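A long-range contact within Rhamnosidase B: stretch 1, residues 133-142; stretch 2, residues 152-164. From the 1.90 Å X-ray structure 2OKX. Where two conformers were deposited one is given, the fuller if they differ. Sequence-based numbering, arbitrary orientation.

Stretch 1, residues 133-142: RLGGQRSNSP
Stretch 2 (152-164) EVIDARELAEDWA

L134 (phi/psi -66/120; chi1 t, chi2 p) opens a type II turn ending at Q137; its CB points sideways, but CD1 packs 3.2 Å from L159 CD2 and 4.3 Å from W163 CD1. G135 (-59/134) lies with its CA 4.0 Å from the CA of L159, and its CA-H contacts the carbonyl of E158 (CA to O, 3.2 Å); an ideal CB here would clash with that oxygen at 2.0 Å. G136 (84/-11) has a backbone that itself calls for glycine, and an ideal CB would meet D155 O at 2.0 Å. G136 O accepts from D155 N (2.9 Å), while water 2 joins G136 N (2.9 Å) to E158 OE2 (2.6 Å). Q137 (-77/112) bridges I154 of strand 153-155 in a single antiparallel bridge, and R138 N donates to V153 O (3.0 Å), nearly straight at 175°. The CA-to-CB bond of R138 (-81/117; m, m, t) points toward stretch 2. Its NH1 donates to E158 OE2 and its NH2 to E158 OE1, both at 2.9 Å, a two-pronged salt bridge. NH2 also lies 3.4 Å from D155 OD1, a longer salt bridge; R157 NH2 binds the same OD1 at 2.7 Å. After the type I turn R138-S141, S141 CB (chi1 p) approaches V153 CG2 (3.8 Å).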

# COMPACT_ATOMS: atom_id res chain seq x y z
N ARG A 133 26.50 -3.39 -11.70
CA ARG A 133 25.53 -2.64 -10.93
C ARG A 133 25.15 -1.40 -11.73
O ARG A 133 25.95 -0.91 -12.53
CB ARG A 133 26.11 -2.20 -9.58
CG ARG A 133 26.13 -3.28 -8.52
CD ARG A 133 26.31 -2.64 -7.15
NE ARG A 133 25.24 -1.67 -6.89
CZ ARG A 133 25.23 -0.82 -5.86
NH1 ARG A 133 26.24 -0.82 -4.99
NH2 ARG A 133 24.23 0.02 -5.72
N LEU A 134 23.94 -0.91 -11.52
CA LEU A 134 23.51 0.30 -12.21
C LEU A 134 24.39 1.43 -11.69
O LEU A 134 24.40 1.71 -10.49
CB LEU A 134 22.04 0.61 -11.90
CG LEU A 134 21.47 1.88 -12.54
CD1 LEU A 134 21.39 1.71 -14.05
CD2 LEU A 134 20.09 2.17 -11.97
N GLY A 135 25.12 2.07 -12.59
CA GLY A 135 26.00 3.15 -12.19
C GLY A 135 25.31 4.31 -11.51
O GLY A 135 24.27 4.78 -11.96
N GLY A 136 25.90 4.78 -10.41
CA GLY A 136 25.33 5.90 -9.68
C GLY A 136 24.22 5.59 -8.69
O GLY A 136 23.84 6.45 -7.91
N GLN A 137 23.69 4.37 -8.72
CA GLN A 137 22.62 4.00 -7.80
C GLN A 137 23.20 3.73 -6.42
O GLN A 137 23.94 2.76 -6.22
CB GLN A 137 21.88 2.76 -8.32
CG GLN A 137 20.67 2.39 -7.47
CD GLN A 137 20.98 1.32 -6.44
OE1 GLN A 137 20.45 1.33 -5.33
NE2 GLN A 137 21.82 0.36 -6.81
N ARG A 138 22.87 4.59 -5.47
CA ARG A 138 23.37 4.48 -4.10
C ARG A 138 22.60 3.46 -3.27
O ARG A 138 21.40 3.62 -3.02
CB ARG A 138 23.30 5.84 -3.41
CG ARG A 138 23.93 6.98 -4.20
CD ARG A 138 25.32 6.62 -4.73
NE ARG A 138 26.02 7.78 -5.27
CZ ARG A 138 27.08 7.72 -6.07
NH1 ARG A 138 27.57 6.54 -6.44
NH2 ARG A 138 27.65 8.83 -6.50
N SER A 139 23.29 2.40 -2.84
CA SER A 139 22.67 1.35 -2.05
C SER A 139 22.38 1.75 -0.61
O SER A 139 21.87 0.93 0.16
CB SER A 139 23.54 0.09 -2.08
OG SER A 139 23.48 -0.53 -3.35
N ASN A 140 22.70 2.98 -0.24
CA ASN A 140 22.42 3.43 1.12
C ASN A 140 21.21 4.38 1.15
O ASN A 140 20.95 5.02 2.17
CB ASN A 140 23.63 4.13 1.74
CG ASN A 140 23.96 5.45 1.06
OD1 ASN A 140 24.46 6.38 1.70
ND2 ASN A 140 23.70 5.54 -0.23
N SER A 141 20.47 4.45 0.04
CA SER A 141 19.31 5.33 -0.02
C SER A 141 18.27 4.92 1.04
O SER A 141 18.28 3.78 1.51
CB SER A 141 18.69 5.33 -1.42
OG SER A 141 18.11 4.08 -1.74
N PRO A 142 17.37 5.83 1.42
CA PRO A 142 16.35 5.55 2.43
C PRO A 142 15.42 4.37 2.18
O PRO A 142 14.99 4.11 1.05
CB PRO A 142 15.57 6.86 2.52
CG PRO A 142 16.55 7.89 2.07
CD PRO A 142 17.22 7.21 0.91
N GLU A 152 14.96 5.70 -4.15
CA GLU A 152 16.31 5.78 -4.70
C GLU A 152 17.01 7.13 -4.76
O GLU A 152 16.39 8.19 -4.69
CB GLU A 152 16.35 5.13 -6.09
CG GLU A 152 15.88 5.99 -7.27
CD GLU A 152 14.37 5.97 -7.50
OE1 GLU A 152 13.94 6.26 -8.64
OE2 GLU A 152 13.61 5.68 -6.55
N VAL A 153 18.33 7.04 -4.87
CA VAL A 153 19.22 8.19 -5.01
C VAL A 153 20.14 7.76 -6.15
O VAL A 153 20.90 6.80 -6.01
CB VAL A 153 20.05 8.43 -3.74
CG1 VAL A 153 21.12 9.48 -4.02
CG2 VAL A 153 19.15 8.91 -2.61
N ILE A 154 20.05 8.47 -7.27
CA ILE A 154 20.83 8.13 -8.46
C ILE A 154 21.71 9.28 -8.94
O ILE A 154 21.22 10.38 -9.20
CB ILE A 154 19.90 7.76 -9.64
CG1 ILE A 154 18.88 6.70 -9.22
CG2 ILE A 154 20.74 7.27 -10.82
CD1 ILE A 154 19.47 5.34 -8.89
N ASP A 155 23.01 9.03 -9.06
CA ASP A 155 23.93 10.05 -9.55
C ASP A 155 24.23 9.68 -11.00
O ASP A 155 25.05 8.80 -11.28
CB ASP A 155 25.21 10.06 -8.72
CG ASP A 155 26.13 11.21 -9.09
OD1 ASP A 155 26.94 11.62 -8.23
OD2 ASP A 155 26.04 11.69 -10.24
N ALA A 156 23.53 10.35 -11.91
CA ALA A 156 23.66 10.09 -13.34
C ALA A 156 25.06 10.30 -13.90
O ALA A 156 25.38 9.82 -14.99
CB ALA A 156 22.65 10.95 -14.10
N ARG A 157 25.91 11.02 -13.17
CA ARG A 157 27.27 11.24 -13.63
C ARG A 157 28.07 9.94 -13.69
O ARG A 157 29.07 9.84 -14.41
CB ARG A 157 27.98 12.25 -12.72
CG ARG A 157 27.39 13.64 -12.81
CD ARG A 157 27.97 14.55 -11.76
NE ARG A 157 27.70 14.07 -10.41
CZ ARG A 157 27.98 14.76 -9.30
NH1 ARG A 157 28.53 15.96 -9.39
NH2 ARG A 157 27.70 14.24 -8.11
N GLU A 158 27.61 8.93 -12.95
CA GLU A 158 28.28 7.63 -12.92
C GLU A 158 27.45 6.56 -13.61
O GLU A 158 27.79 5.37 -13.56
CB GLU A 158 28.54 7.21 -11.48
CG GLU A 158 29.25 8.26 -10.65
CD GLU A 158 29.43 7.84 -9.21
OE1 GLU A 158 29.83 8.70 -8.40
OE2 GLU A 158 29.17 6.66 -8.88
N LEU A 159 26.36 6.98 -14.25
CA LEU A 159 25.47 6.05 -14.93
C LEU A 159 25.67 6.03 -16.44
O LEU A 159 25.71 7.07 -17.08
CB LEU A 159 24.01 6.40 -14.60
CG LEU A 159 22.84 5.62 -15.21
CD1 LEU A 159 22.60 6.05 -16.64
CD2 LEU A 159 23.13 4.14 -15.15
N ALA A 160 25.79 4.82 -16.99
CA ALA A 160 25.95 4.64 -18.43
C ALA A 160 24.53 4.64 -19.01
O ALA A 160 23.88 3.60 -19.09
CB ALA A 160 26.65 3.32 -18.73
N GLU A 161 24.06 5.82 -19.41
CA GLU A 161 22.72 6.02 -19.95
C GLU A 161 22.22 5.02 -20.99
O GLU A 161 21.06 4.62 -20.95
CB GLU A 161 22.59 7.44 -20.51
CG GLU A 161 23.39 7.70 -21.77
CD GLU A 161 23.50 9.18 -22.11
OE1 GLU A 161 24.23 9.90 -21.39
OE2 GLU A 161 22.87 9.62 -23.09
N ASP A 162 23.08 4.62 -21.92
CA ASP A 162 22.67 3.69 -22.96
C ASP A 162 22.98 2.22 -22.69
O ASP A 162 23.08 1.42 -23.62
CB ASP A 162 23.32 4.08 -24.30
CG ASP A 162 23.02 5.52 -24.69
OD1 ASP A 162 21.86 5.95 -24.54
OD2 ASP A 162 23.95 6.21 -25.15
N TRP A 163 23.10 1.84 -21.42
CA TRP A 163 23.42 0.46 -21.06
C TRP A 163 22.44 -0.59 -21.59
O TRP A 163 22.79 -1.77 -21.68
CB TRP A 163 23.53 0.31 -19.54
CG TRP A 163 22.22 0.41 -18.81
CD1 TRP A 163 21.64 1.53 -18.30
CD2 TRP A 163 21.31 -0.67 -18.54
NE1 TRP A 163 20.43 1.22 -17.72
CE2 TRP A 163 20.20 -0.12 -17.86
CE3 TRP A 163 21.33 -2.05 -18.80
CZ2 TRP A 163 19.12 -0.90 -17.43
CZ3 TRP A 163 20.25 -2.83 -18.38
CH2 TRP A 163 19.16 -2.25 -17.71
N ALA A 164 21.22 -0.18 -21.92
CA ALA A 164 20.22 -1.12 -22.41
C ALA A 164 20.08 -1.16 -23.92
O ALA A 164 19.34 -1.99 -24.45
CB ALA A 164 18.87 -0.80 -21.77
O HOH W 1 25.80 2.27 -15.56
O HOH W 2 28.53 4.19 -9.40
O HOH W 3 19.33 4.12 -4.70